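Local coordinates for DNA replication licensing factor MCM related protein (Thermoplasma acidophilum, PDB 4ME3) that is the N-terminal part of an archaeal MCM protein, which probably binds single-stranded DNA and acts as an ATP-driven replicative helicase, at residues 165-169 / 181-185. Sequence-based numbering, arbitrary orientation.
With ZN (zinc ion), chain B.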
loop_
_atom_site.group_PDB
_atom_site.type_symbol
_atom_site.label_atom_id
_atom_site.label_comp_id
_atom_site.label_asym_id
_atom_site.label_seq_id
_atom_site.Cartn_x
_atom_site.Cartn_y
_atom_site.Cartn_z
ATOM N N GLU A 165 1.248 -2.571 18.126
ATOM C CA GLU A 165 0.227 -2.858 19.126
ATOM C C GLU A 165 -0.525 -1.586 19.504
ATOM O O GLU A 165 -0.008 -0.484 19.333
ATOM C CB GLU A 165 0.858 -3.470 20.379
ATOM C CG GLU A 165 0.428 -4.904 20.653
ATOM C CD GLU A 165 0.405 -5.243 22.133
ATOM O OE1 GLU A 165 0.831 -4.401 22.952
ATOM O OE2 GLU A 165 -0.047 -6.356 22.479
ATOM N N PRO A 166 -1.758 -1.733 20.012
ATOM C CA PRO A 166 -2.491 -0.560 20.496
ATOM C C PRO A 166 -2.036 -0.135 21.887
ATOM O O PRO A 166 -1.504 -0.949 22.641
ATOM C CB PRO A 166 -3.942 -1.046 20.536
ATOM C CG PRO A 166 -3.845 -2.519 20.719
ATOM C CD PRO A 166 -2.578 -2.957 20.042
ATOM N N GLN A 167 -2.247 1.134 22.216
ATOM C CA GLN A 167 -1.910 1.646 23.536
ATOM C C GLN A 167 -3.169 1.752 24.390
ATOM O O GLN A 167 -3.150 1.453 25.585
ATOM C CB GLN A 167 -1.253 3.019 23.419
ATOM C CG GLN A 167 -0.379 3.382 24.606
ATOM C CD GLN A 167 0.949 2.650 24.599
ATOM O OE1 GLN A 167 1.308 1.980 25.569
ATOM N NE2 GLN A 167 1.692 2.783 23.505
ATOM N N VAL A 168 -4.261 2.177 23.763
ATOM C CA VAL A 168 -5.533 2.368 24.453
ATOM C C VAL A 168 -6.626 1.514 23.816
ATOM O O VAL A 168 -6.657 1.338 22.597
ATOM C CB VAL A 168 -5.962 3.851 24.420
ATOM C CG1 VAL A 168 -5.981 4.371 22.992
ATOM C CG2 VAL A 168 -7.324 4.036 25.077
ATOM N N CYS A 169 -7.521 0.989 24.647
ATOM C CA CYS A 169 -8.617 0.151 24.174
ATOM C C CYS A 169 -9.719 1.000 23.540
ATOM O O CYS A 169 -10.154 1.994 24.120
ATOM C CB CYS A 169 -9.187 -0.675 25.334
ATOM S SG CYS A 169 -10.617 -1.711 24.910
ATOM N N ILE A 181 -3.094 -2.446 31.479
ATOM C CA ILE A 181 -3.743 -3.525 30.738
ATOM C C ILE A 181 -2.810 -4.028 29.644
ATOM O O ILE A 181 -1.844 -3.354 29.286
ATOM C CB ILE A 181 -5.070 -3.073 30.091
ATOM C CG1 ILE A 181 -4.812 -2.018 29.012
ATOM C CG2 ILE A 181 -6.028 -2.546 31.152
ATOM C CD1 ILE A 181 -6.043 -1.650 28.216
ATOM N N PHE A 182 -3.097 -5.215 29.119
ATOM C CA PHE A 182 -2.316 -5.768 28.017
ATOM C C PHE A 182 -3.230 -6.274 26.905
ATOM O O PHE A 182 -4.388 -6.622 27.146
ATOM C CB PHE A 182 -1.404 -6.894 28.512
ATOM C CG PHE A 182 -2.140 -8.039 29.145
ATOM C CD1 PHE A 182 -2.596 -9.098 28.376
ATOM C CD2 PHE A 182 -2.370 -8.061 30.511
ATOM C CE1 PHE A 182 -3.272 -10.156 28.958
ATOM C CE2 PHE A 182 -3.044 -9.115 31.099
ATOM C CZ PHE A 182 -3.496 -10.163 30.321
ATOM N N PHE A 183 -2.701 -6.310 25.687
ATOM C CA PHE A 183 -3.481 -6.714 24.524
ATOM C C PHE A 183 -3.014 -8.054 23.964
ATOM O O PHE A 183 -1.815 -8.305 23.842
ATOM C CB PHE A 183 -3.401 -5.641 23.441
ATOM C CG PHE A 183 -4.105 -4.363 23.802
ATOM C CD1 PHE A 183 -5.474 -4.241 23.633
ATOM C CD2 PHE A 183 -3.399 -3.288 24.308
ATOM C CE1 PHE A 183 -6.125 -3.068 23.963
ATOM C CE2 PHE A 183 -4.045 -2.110 24.642
ATOM C CZ PHE A 183 -5.409 -2.002 24.467
ATOM N N LYS A 184 -3.975 -8.908 23.629
ATOM C CA LYS A 184 -3.689 -10.222 23.067
ATOM C C LYS A 184 -4.053 -10.256 21.588
ATOM O O LYS A 184 -5.212 -10.083 21.230
ATOM C CB LYS A 184 -4.483 -11.295 23.814
ATOM C CG LYS A 184 -4.260 -12.710 23.301
ATOM C CD LYS A 184 -5.044 -13.733 24.110
ATOM C CE LYS A 184 -6.516 -13.741 23.726
ATOM N NZ LYS A 184 -7.316 -14.704 24.536
ATOM N N LEU A 185 -3.058 -10.482 20.733
ATOM C CA LEU A 185 -3.289 -10.588 19.297
ATOM C C LEU A 185 -4.177 -11.792 18.988
ATOM O O LEU A 185 -3.961 -12.887 19.510
ATOM C CB LEU A 185 -1.954 -10.706 18.553
ATOM C CG LEU A 185 -2.009 -10.801 17.023
ATOM C CD1 LEU A 185 -2.543 -9.516 16.409
ATOM C CD2 LEU A 185 -0.632 -11.124 16.463
HETATM ZN ZN ZN B . -10.949 -2.667 27.032
HETATM O O HOH W 1 -0.063 -5.559 25.742
#
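The closest approach between residues 165-169 and 181-185 brings two acceptors together: Glu165 OE2 lies 3.0 Å from Phe183 O, which is not a hydrogen bond, and none joins the segments directly. The favourable polar link is water 1, which accepts a hydrogen bond from Phe183 N (2.7 Å) and donates one to Glu165 OE1 (3.2 Å), so the carboxylate serves a backbone NH. Phe183 fills the space between the segments, and the facing backbone bends past one edge of its ring. Pro166 lies over one face in a CH-pi contact, its CG 3.6 Å from the ring centroid and only 11° off the normal; proline suits this place because its compact, rigid ring sets an apolar CH2 on the aromatic face. Near the ring plane, the edge meets backbone: Gln167 O is 3.8 Å from Phe183 CE2 and Cys169 N is 3.7 Å from Phe183 CZ. A flat aromatic can thus pack against both a side chain and a bent main chain. Toward the zinc, Cys169 CB touches Phe183 CZ at 4.1 Å and Ile181 CD1 at 4.4 Å, apolar neighbours for a residue whose SG binds the metal at 2.4 Å. Cys147, Cys150 and Cys172 complete the four-cysteine zinc site of this MCM N-terminal domain. Arg176 ties down the 165-169 loop by hydrogen bonds to Pro166 O and the backbone of Gln167. The loop follows strand 153-157, against which Pro166 packs at Thr154 and Val156, and precedes helix 176-179; strand 183-185 runs antiparallel to strand 123-147, whose Phe145 touches Glu165, Pro166 and Leu185.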